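Local coordinates for Alr4995 protein (Nostoc sp., PDB 6LRF), which probably acts as a bifunctional enzyme, hydrolysing arginine as an arginine dihydrolase and cyclising ornithine with loss of ammonia as an ornithine cyclodeaminase, at residues D379-V390 and V433-R444; V498-E506 and Q533-M544. All coordinates share one frame; numbering follows the deposited sequence.

Two ways of joining distant chain segments are represented here. Interaction 1 (379-390 with 433-444) rests on backbone pairing, charge and stacking within a small beta domain, where strand 440-442 forms one outer edge of a mixed sheet. Interaction 2 (498-506 with 533-544) lies in the Rossmann-fold region that follows and depends on a bridging water and packed side chains. The contacts come in series along the chain, their centres about 27 Å apart and their nearest atoms about 9 Å apart, without touching. Helix 554-567 approaches both, receiving Phe-380 and Val-382 from interaction 1 and Met-536 and Leu-540 from interaction 2. The structure is unliganded, and neither contact includes a bound substrate or cofactor.

Interaction 1. Residues D379-V390 and V433-R444; sequences DFYVSTIYPTEV and VIVDVLGIRTIR
Antiparallel pairing joins strands 388-390 and 440-442, where Glu-389 and Arg-441 form a hydrogen-bonded pair through both backbone bonds. Beyond the strand end, Pro-387 O accepts hydrogen bonds from Ile-443 N (2.8 Å) and Thr-442 OG1, from opposite faces of its carbonyl plane. At the far end a single bridge joins Phe-380 and Val-435, with Tyr-381 N donating to Ile-434 O (2.9 Å) and Asp-436 N to Asp-379 O. One water links Asp-379 O to Asp-436 O, and another links Tyr-381 O to Ile-434 O.

The charged contacts have two distinct shapes. Arg-441 turns NE and NH1 side-on to a single carboxylate oxygen, NE lying 2.8 Å from Glu-389 OE1; that oxygen sits in the guanidinium plane, while the carboxylate is rotated 43° from it. Arg-444, bent at CG-CD (chi3 56°), lays its guanidinium flat over Tyr-386, planes 9° apart and CZ 3.8 Å from the ring centroid. Ile-385 CG1 covers the opposite face, and Ser-448 OG accepts from Arg-444 NE.

Among apolar groups, Ile-440 CD1 sits over a face of the Tyr-381 ring, and Val-390 CG1 presses tightly on Ile-434 CD1 (3.4 Å).

The chemistry implies that the outermost strand within this chain is held by backbone bonds and by Arg-441, which also meets Trp-396 in a cation-pi contact, while just past its end Arg-444 lays its cation on the Tyr-386 face.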
loop_
_atom_site.group_PDB
_atom_site.type_symbol
_atom_site.label_atom_id
_atom_site.label_comp_id
_atom_site.label_asym_id
_atom_site.label_seq_id
_atom_site.Cartn_x
_atom_site.Cartn_y
_atom_site.Cartn_z
ATOM N N ASP B 379 4.349 40.203 -10.288
ATOM C CA ASP B 379 3.354 39.714 -11.238
ATOM C C ASP B 379 3.971 39.116 -12.504
ATOM O O ASP B 379 3.320 39.060 -13.544
ATOM C CB ASP B 379 2.366 40.826 -11.619
ATOM C CG ASP B 379 1.107 40.284 -12.280
ATOM O OD1 ASP B 379 0.649 39.181 -11.889
ATOM O OD2 ASP B 379 0.597 40.951 -13.204
ATOM N N PHE B 380 5.211 38.630 -12.414
ATOM C CA PHE B 380 5.821 37.948 -13.560
ATOM C C PHE B 380 4.972 36.750 -13.974
ATOM O O PHE B 380 4.389 36.053 -13.138
ATOM C CB PHE B 380 7.262 37.508 -13.249
ATOM C CG PHE B 380 7.367 36.475 -12.164
ATOM C CD1 PHE B 380 7.243 36.839 -10.836
ATOM C CD2 PHE B 380 7.606 35.141 -12.476
ATOM C CE1 PHE B 380 7.330 35.898 -9.832
ATOM C CE2 PHE B 380 7.714 34.181 -11.471
ATOM C CZ PHE B 380 7.574 34.564 -10.150
ATOM N N TYR B 381 4.876 36.527 -15.278
ATOM C CA TYR B 381 4.166 35.375 -15.768
ATOM C C TYR B 381 5.007 34.121 -15.499
ATOM O O TYR B 381 6.245 34.143 -15.612
ATOM C CB TYR B 381 3.848 35.535 -17.249
ATOM C CG TYR B 381 3.374 34.264 -17.915
ATOM C CD1 TYR B 381 2.042 33.866 -17.862
ATOM C CD2 TYR B 381 4.265 33.482 -18.640
ATOM C CE1 TYR B 381 1.609 32.678 -18.502
ATOM C CE2 TYR B 381 3.855 32.309 -19.268
ATOM C CZ TYR B 381 2.539 31.905 -19.192
ATOM O OH TYR B 381 2.185 30.737 -19.848
ATOM N N VAL B 382 4.329 33.041 -15.120
ATOM C CA VAL B 382 4.996 31.780 -14.814
ATOM C C VAL B 382 4.900 30.800 -15.975
ATOM O O VAL B 382 3.813 30.395 -16.362
ATOM C CB VAL B 382 4.412 31.131 -13.550
ATOM C CG1 VAL B 382 5.140 29.796 -13.240
ATOM C CG2 VAL B 382 4.539 32.085 -12.374
ATOM N N SER B 383 6.047 30.403 -16.516
ATOM C CA SER B 383 6.067 29.543 -17.696
ATOM C C SER B 383 5.635 28.112 -17.386
ATOM O O SER B 383 5.671 27.654 -16.238
ATOM C CB SER B 383 7.454 29.533 -18.321
ATOM O OG SER B 383 8.378 29.055 -17.362
ATOM N N THR B 384 5.220 27.422 -18.440
ATOM C CA THR B 384 4.742 26.043 -18.369
ATOM C C THR B 384 5.702 25.158 -19.163
ATOM O O THR B 384 6.692 25.657 -19.716
ATOM C CB THR B 384 3.318 25.926 -18.941
ATOM O OG1 THR B 384 3.354 26.177 -20.350
ATOM C CG2 THR B 384 2.403 26.966 -18.290
ATOM N N ILE B 385 5.412 23.869 -19.270
ATOM C CA ILE B 385 6.274 23.009 -20.086
ATOM C C ILE B 385 6.016 23.198 -21.581
ATOM O O ILE B 385 6.793 22.719 -22.415
ATOM C CB ILE B 385 6.095 21.510 -19.757
ATOM C CG1 ILE B 385 4.708 21.024 -20.201
ATOM C CG2 ILE B 385 6.338 21.240 -18.271
ATOM C CD1 ILE B 385 4.483 19.515 -20.021
ATOM N N TYR B 386 4.924 23.882 -21.925
ATOM C CA TYR B 386 4.436 23.853 -23.309
ATOM C C TYR B 386 5.028 24.928 -24.194
ATOM O O TYR B 386 5.347 26.014 -23.705
ATOM C CB TYR B 386 2.912 23.963 -23.318
ATOM C CG TYR B 386 2.284 22.784 -22.649
ATOM C CD1 TYR B 386 2.304 21.534 -23.261
ATOM C CD2 TYR B 386 1.704 22.903 -21.391
ATOM C CE1 TYR B 386 1.752 20.434 -22.647
ATOM C CE2 TYR B 386 1.142 21.807 -20.768
ATOM C CZ TYR B 386 1.167 20.574 -21.402
ATOM O OH TYR B 386 0.612 19.472 -20.783
ATOM N N PRO B 387 5.164 24.638 -25.509
ATOM C CA PRO B 387 5.685 25.616 -26.474
ATOM C C PRO B 387 4.826 26.869 -26.463
ATOM O O PRO B 387 3.600 26.769 -26.525
ATOM C CB PRO B 387 5.582 24.896 -27.829
ATOM C CG PRO B 387 5.404 23.469 -27.510
ATOM C CD PRO B 387 4.707 23.408 -26.181
ATOM N N THR B 388 5.484 28.021 -26.384
ATOM C CA THR B 388 4.844 29.272 -26.013
ATOM C C THR B 388 5.309 30.377 -26.948
ATOM O O THR B 388 6.483 30.417 -27.318
ATOM C CB THR B 388 5.172 29.638 -24.538
ATOM O OG1 THR B 388 4.670 28.620 -23.658
ATOM C CG2 THR B 388 4.575 31.002 -24.131
ATOM N N GLU B 389 4.384 31.250 -27.351
ATOM C CA GLU B 389 4.725 32.452 -28.119
ATOM C C GLU B 389 4.290 33.692 -27.338
ATOM O O GLU B 389 3.297 33.647 -26.609
ATOM C CB GLU B 389 4.062 32.428 -29.502
ATOM C CG GLU B 389 4.720 31.502 -30.525
ATOM C CD GLU B 389 3.901 31.328 -31.818
ATOM O OE1 GLU B 389 2.773 31.863 -31.913
ATOM O OE2 GLU B 389 4.386 30.647 -32.747
ATOM N N VAL B 390 5.043 34.787 -27.472
ATOM C CA VAL B 390 4.698 36.057 -26.827
ATOM C C VAL B 390 4.694 37.221 -27.843
ATOM O O VAL B 390 5.459 37.211 -28.807
ATOM C CB VAL B 390 5.665 36.366 -25.671
ATOM C CG1 VAL B 390 5.613 35.244 -24.630
ATOM C CG2 VAL B 390 7.083 36.485 -26.184
ATOM N N VAL B 433 11.118 41.463 -18.341
ATOM C CA VAL B 433 10.409 40.244 -18.027
ATOM C C VAL B 433 8.895 40.435 -18.200
ATOM O O VAL B 433 8.337 41.442 -17.780
ATOM C CB VAL B 433 10.751 39.776 -16.585
ATOM C CG1 VAL B 433 9.746 38.754 -16.088
ATOM C CG2 VAL B 433 12.182 39.191 -16.548
ATOM N N ILE B 434 8.246 39.467 -18.847
ATOM C CA ILE B 434 6.800 39.476 -19.024
ATOM C C ILE B 434 6.059 39.394 -17.696
ATOM O O ILE B 434 6.345 38.524 -16.851
ATOM C CB ILE B 434 6.373 38.317 -19.942
ATOM C CG1 ILE B 434 7.005 38.537 -21.314
ATOM C CG2 ILE B 434 4.848 38.206 -20.027
ATOM C CD1 ILE B 434 6.600 37.558 -22.318
ATOM N N VAL B 435 5.137 40.338 -17.502
ATOM C CA VAL B 435 4.251 40.371 -16.337
ATOM C C VAL B 435 2.825 40.352 -16.862
ATOM O O VAL B 435 2.607 40.538 -18.065
ATOM C CB VAL B 435 4.456 41.614 -15.451
ATOM C CG1 VAL B 435 5.881 41.665 -14.909
ATOM C CG2 VAL B 435 4.129 42.880 -16.235
ATOM N N ASP B 436 1.864 40.133 -15.970
ATOM C CA ASP B 436 0.455 40.036 -16.358
ATOM C C ASP B 436 0.252 38.846 -17.307
ATOM O O ASP B 436 1.050 37.903 -17.307
ATOM C CB ASP B 436 -0.024 41.349 -16.998
ATOM C CG ASP B 436 -1.520 41.603 -16.787
ATOM O OD1 ASP B 436 -2.351 40.879 -17.391
ATOM O OD2 ASP B 436 -1.862 42.541 -16.034
ATOM N N VAL B 437 -0.818 38.866 -18.095
ATOM C CA VAL B 437 -1.194 37.694 -18.885
ATOM C C VAL B 437 -1.594 38.045 -20.312
ATOM O O VAL B 437 -2.194 37.240 -21.011
ATOM C CB VAL B 437 -2.371 36.910 -18.216
ATOM C CG1 VAL B 437 -1.944 36.320 -16.859
ATOM C CG2 VAL B 437 -3.595 37.811 -18.039
ATOM N N LEU B 438 -1.265 39.253 -20.748
ATOM C CA LEU B 438 -1.517 39.648 -22.130
ATOM C C LEU B 438 -0.417 39.186 -23.077
ATOM O O LEU B 438 0.731 39.020 -22.674
ATOM C CB LEU B 438 -1.654 41.171 -22.231
ATOM C CG LEU B 438 -2.824 41.796 -21.481
ATOM C CD1 LEU B 438 -2.736 43.317 -21.563
ATOM C CD2 LEU B 438 -4.112 41.284 -22.082
ATOM N N GLY B 439 -0.781 38.972 -24.336
ATOM C CA GLY B 439 0.187 38.716 -25.382
ATOM C C GLY B 439 0.960 37.433 -25.184
ATOM O O GLY B 439 2.158 37.373 -25.452
ATOM N N ILE B 440 0.272 36.404 -24.702
ATOM C CA ILE B 440 0.878 35.087 -24.513
ATOM C C ILE B 440 -0.061 34.025 -25.057
ATOM O O ILE B 440 -1.250 34.018 -24.746
ATOM C CB ILE B 440 1.172 34.803 -23.029
ATOM C CG1 ILE B 440 1.991 35.936 -22.416
ATOM C CG2 ILE B 440 1.913 33.450 -22.865
ATOM C CD1 ILE B 440 1.805 36.115 -20.928
ATOM N N ARG B 441 0.460 33.124 -25.876
ATOM C CA ARG B 441 -0.348 31.996 -26.318
ATOM C C ARG B 441 0.506 30.735 -26.344
ATOM O O ARG B 441 1.735 30.798 -26.432
ATOM C CB ARG B 441 -0.961 32.265 -27.694
ATOM C CG ARG B 441 0.052 32.356 -28.826
ATOM C CD ARG B 441 -0.634 32.866 -30.083
ATOM N NE ARG B 441 0.267 32.909 -31.232
ATOM C CZ ARG B 441 -0.006 33.539 -32.374
ATOM N NH1 ARG B 441 0.866 33.525 -33.366
ATOM N NH2 ARG B 441 -1.154 34.184 -32.516
ATOM N N THR B 442 -0.155 29.591 -26.242
ATOM C CA THR B 442 0.527 28.314 -26.356
ATOM C C THR B 442 0.465 27.850 -27.810
ATOM O O THR B 442 -0.385 28.306 -28.570
ATOM C CB THR B 442 -0.112 27.254 -25.458
ATOM O OG1 THR B 442 0.747 26.117 -25.382
ATOM C CG2 THR B 442 -1.448 26.820 -26.043
ATOM N N ILE B 443 1.361 26.952 -28.209
ATOM C CA ILE B 443 1.240 26.365 -29.532
ATOM C C ILE B 443 1.349 24.853 -29.431
ATOM O O ILE B 443 2.082 24.220 -30.178
ATOM C CB ILE B 443 2.289 26.936 -30.527
ATOM C CG1 ILE B 443 3.675 27.056 -29.878
ATOM C CG2 ILE B 443 1.837 28.299 -31.034
ATOM C CD1 ILE B 443 4.749 27.618 -30.799
ATOM N N ARG B 444 0.608 24.285 -28.489
ATOM C CA ARG B 444 0.455 22.840 -28.424
ATOM C C ARG B 444 -0.292 22.330 -29.655
ATOM O O ARG B 444 -1.319 22.894 -30.049
ATOM C CB ARG B 444 -0.290 22.422 -27.161
ATOM C CG ARG B 444 0.222 23.042 -25.902
ATOM C CD ARG B 444 -0.725 22.774 -24.750
ATOM N NE ARG B 444 -0.979 21.348 -24.558
ATOM C CZ ARG B 444 -1.667 20.844 -23.533
ATOM N NH1 ARG B 444 -2.171 21.649 -22.602
ATOM N NH2 ARG B 444 -1.847 19.536 -23.435
HETATM O O HOH W 1 1.449 37.101 -14.737
HETATM O O HOH W 2 7.704 36.060 -17.027
#

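Interaction 2. Residues V498-E506 and Q533-M544; sequences VVIHTGGGE and QNMMGTSLGVDM
With its CG beside the backbone N (chi1 -61°), His-501 swings its ring across to Val-542 and Ser-539. Val-542 directs CG2 over one ring face, 3.7 Å from the centroid, in a CH-pi contact. Ser-539 OG, turned opposite its own backbone N (chi1 -178°), comes to the ring edge, 3.1 Å from His-501 NE2; this hydroxyl is hydrogen-bonded to ND1 of His-529, whose ring meets that of His-501 at about 80°.

Gln-533 stretches from the last turn of helix 524-536 to the end of helix 498-501, bringing its amide against the CG2 branch of Ile-500. One water donates to Gln-533 OE1 (2.6 Å) and Ile-500 O, and accepts from Gly-505 N (2.8 Å). Gln-533 OE1 and Ile-500 O, two acceptors 3.4 Å apart, cannot bond each other directly; the water supplies a hydrogen to each.

A Schellman motif ends helix 498-501, with Gly-503 at positive phi. Selenomethionine Met-544 runs along this turn, its CG 3.5 Å from Ile-500 O and its SE 3.6 Å from Gly-503 CA, and Arg-468 of the third subunit packs against it.

Gly-503 to Gly-505 fall between strand 491-495 and the body of helix 505-513, consistent with the glycine-rich loop after the first strand of many Rossmann folds. The chemistry implies carbon packing over the His-501 ring and along the turn, with the water joining both segments through three bonds.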
loop_
_atom_site.group_PDB
_atom_site.type_symbol
_atom_site.label_atom_id
_atom_site.label_comp_id
_atom_site.label_asym_id
_atom_site.label_seq_id
_atom_site.Cartn_x
_atom_site.Cartn_y
_atom_site.Cartn_z
ATOM N N VAL B 498 4.551 17.361 3.733
ATOM C CA VAL B 498 3.326 16.654 4.094
ATOM C C VAL B 498 2.798 17.105 5.462
ATOM O O VAL B 498 1.602 16.987 5.750
ATOM C CB VAL B 498 3.560 15.129 4.046
ATOM C CG1 VAL B 498 2.418 14.378 4.677
ATOM C CG2 VAL B 498 3.720 14.706 2.599
ATOM N N VAL B 499 3.671 17.671 6.289
ATOM C CA VAL B 499 3.218 18.290 7.531
ATOM C C VAL B 499 2.223 19.435 7.248
ATOM O O VAL B 499 1.184 19.555 7.903
ATOM C CB VAL B 499 4.395 18.841 8.358
ATOM C CG1 VAL B 499 3.879 19.630 9.581
ATOM C CG2 VAL B 499 5.327 17.711 8.790
ATOM N N ILE B 500 2.548 20.278 6.270
ATOM C CA ILE B 500 1.680 21.395 5.910
ATOM C C ILE B 500 0.401 20.889 5.253
ATOM O O ILE B 500 -0.697 21.260 5.646
ATOM C CB ILE B 500 2.396 22.365 4.954
ATOM C CG1 ILE B 500 3.709 22.830 5.584
ATOM C CG2 ILE B 500 1.517 23.539 4.649
ATOM C CD1 ILE B 500 3.505 23.422 6.979
ATOM N N HIS B 501 0.559 20.020 4.262
ATOM C CA HIS B 501 -0.569 19.448 3.525
ATOM C C HIS B 501 -1.646 18.781 4.382
ATOM O O HIS B 501 -2.823 18.807 4.024
ATOM C CB HIS B 501 -0.044 18.438 2.515
ATOM C CG HIS B 501 0.883 19.039 1.510
ATOM N ND1 HIS B 501 1.820 18.301 0.817
ATOM C CD2 HIS B 501 1.029 20.321 1.095
ATOM C CE1 HIS B 501 2.492 19.100 0.006
ATOM N NE2 HIS B 501 2.031 20.330 0.156
ATOM N N THR B 502 -1.257 18.180 5.503
ATOM C CA THR B 502 -2.211 17.422 6.303
ATOM C C THR B 502 -2.800 18.295 7.396
ATOM O O THR B 502 -3.556 17.835 8.246
ATOM C CB THR B 502 -1.549 16.181 6.928
ATOM O OG1 THR B 502 -0.414 16.593 7.696
ATOM C CG2 THR B 502 -1.080 15.243 5.847
ATOM N N GLY B 503 -2.440 19.569 7.376
ATOM C CA GLY B 503 -2.926 20.483 8.385
ATOM C C GLY B 503 -2.163 20.400 9.685
ATOM O O GLY B 503 -2.601 20.931 10.710
ATOM N N GLY B 504 -1.006 19.747 9.653
ATOM C CA GLY B 504 -0.181 19.657 10.842
ATOM C C GLY B 504 0.528 20.961 11.173
ATOM O O GLY B 504 1.028 21.129 12.281
ATOM N N GLY B 505 0.570 21.884 10.210
ATOM C CA GLY B 505 1.331 23.117 10.349
ATOM C C GLY B 505 0.999 23.967 11.565
ATOM O O GLY B 505 1.895 24.423 12.266
ATOM N N GLU B 506 -0.289 24.180 11.820
ATOM C CA GLU B 506 -0.724 24.912 13.013
ATOM C C GLU B 506 -0.242 24.223 14.282
ATOM O O GLU B 506 0.104 24.888 15.251
ATOM C CB GLU B 506 -2.256 25.055 13.048
ATOM C CG GLU B 506 -2.998 23.737 12.835
ATOM C CD GLU B 506 -4.492 23.809 13.167
ATOM O OE1 GLU B 506 -4.915 24.766 13.857
ATOM O OE2 GLU B 506 -5.237 22.898 12.728
ATOM N N GLN B 533 1.142 28.541 2.578
ATOM C CA GLN B 533 -0.116 28.272 3.266
ATOM C C GLN B 533 -0.505 29.444 4.147
ATOM O O GLN B 533 -1.685 29.766 4.280
ATOM C CB GLN B 533 -0.024 26.994 4.101
ATOM C CG GLN B 533 -0.995 26.946 5.307
ATOM C CD GLN B 533 -0.727 25.765 6.262
ATOM O OE1 GLN B 533 -1.112 24.635 5.974
ATOM N NE2 GLN B 533 -0.075 26.029 7.401
ATOM N N ASN B 534 0.491 30.095 4.735
ATOM C CA ASN B 534 0.220 31.158 5.687
ATOM C C ASN B 534 0.022 32.520 5.030
ATOM O O ASN B 534 -0.734 33.338 5.530
ATOM C CB ASN B 534 1.341 31.217 6.732
ATOM C CG ASN B 534 1.175 30.154 7.801
ATOM O OD1 ASN B 534 0.459 30.362 8.775
ATOM N ND2 ASN B 534 1.796 28.991 7.599
HETATM N N MSE B 535 0.690 32.755 3.907
HETATM C CA MSE B 535 0.532 34.005 3.179
HETATM C C MSE B 535 -0.686 33.983 2.262
HETATM O O MSE B 535 -1.408 34.972 2.165
HETATM C CB MSE B 535 1.764 34.308 2.331
HETATM C CG MSE B 535 2.989 34.803 3.071
HETATM SE SE MSE B 535 4.403 35.199 1.764
HETATM C CE MSE B 535 3.463 36.584 0.767
HETATM N N MSE B 536 -0.896 32.860 1.579
HETATM C CA MSE B 536 -1.877 32.786 0.504
HETATM C C MSE B 536 -3.055 31.869 0.809
HETATM O O MSE B 536 -4.006 31.839 0.038
HETATM C CB MSE B 536 -1.240 32.290 -0.805
HETATM C CG MSE B 536 0.158 32.783 -1.125
HETATM SE SE MSE B 536 0.092 34.586 -1.821
HETATM C CE MSE B 536 -0.841 34.273 -3.477
ATOM N N GLY B 537 -2.986 31.100 1.892
ATOM C CA GLY B 537 -4.006 30.091 2.165
ATOM C C GLY B 537 -4.009 28.914 1.193
ATOM O O GLY B 537 -5.015 28.213 1.050
ATOM N N THR B 538 -2.885 28.695 0.510
ATOM C CA THR B 538 -2.747 27.567 -0.421
ATOM C C THR B 538 -1.429 26.826 -0.244
ATOM O O THR B 538 -0.495 27.316 0.382
ATOM C CB THR B 538 -2.835 28.013 -1.911
ATOM O OG1 THR B 538 -1.865 29.040 -2.181
ATOM C CG2 THR B 538 -4.244 28.510 -2.264
ATOM N N SER B 539 -1.348 25.643 -0.829
ATOM C CA SER B 539 -0.148 24.842 -0.729
ATOM C C SER B 539 -0.018 23.962 -1.967
ATOM O O SER B 539 -0.802 23.025 -2.128
ATOM C CB SER B 539 -0.191 23.999 0.547
ATOM O OG SER B 539 0.993 23.244 0.692
ATOM N N LEU B 540 0.962 24.274 -2.825
ATOM C CA LEU B 540 1.130 23.625 -4.133
ATOM C C LEU B 540 0.826 22.134 -4.089
ATOM O O LEU B 540 1.481 21.384 -3.361
ATOM C CB LEU B 540 2.551 23.830 -4.658
ATOM C CG LEU B 540 2.851 23.174 -6.006
ATOM C CD1 LEU B 540 1.864 23.634 -7.063
ATOM C CD2 LEU B 540 4.277 23.471 -6.451
ATOM N N GLY B 541 -0.201 21.725 -4.832
ATOM C CA GLY B 541 -0.548 20.318 -4.963
ATOM C C GLY B 541 -1.637 19.801 -4.034
ATOM O O GLY B 541 -2.210 18.745 -4.278
ATOM N N VAL B 542 -1.925 20.527 -2.957
ATOM C CA VAL B 542 -2.917 20.057 -1.993
ATOM C C VAL B 542 -3.906 21.159 -1.604
ATOM O O VAL B 542 -3.522 22.307 -1.369
ATOM C CB VAL B 542 -2.229 19.485 -0.714
ATOM C CG1 VAL B 542 -3.252 19.138 0.359
ATOM C CG2 VAL B 542 -1.398 18.246 -1.069
ATOM N N ASP B 543 -5.192 20.808 -1.583
ATOM C CA ASP B 543 -6.194 21.638 -0.919
ATOM C C ASP B 543 -6.227 21.239 0.555
ATOM O O ASP B 543 -6.905 20.275 0.908
ATOM C CB ASP B 543 -7.575 21.460 -1.565
ATOM C CG ASP B 543 -8.616 22.447 -1.028
ATOM O OD1 ASP B 543 -8.374 23.074 0.030
ATOM O OD2 ASP B 543 -9.681 22.593 -1.673
HETATM N N MSE B 544 -5.497 21.967 1.404
HETATM C CA MSE B 544 -5.384 21.592 2.813
HETATM C C MSE B 544 -6.783 21.438 3.431
HETATM O O MSE B 544 -7.106 20.380 3.970
HETATM C CB MSE B 544 -4.552 22.611 3.604
HETATM C CG MSE B 544 -4.023 22.062 4.928
HETATM SE SE MSE B 544 -3.784 23.375 6.368
HETATM C CE MSE B 544 -5.607 24.047 6.508
HETATM O O HOH W 3 -0.633 23.008 7.898
#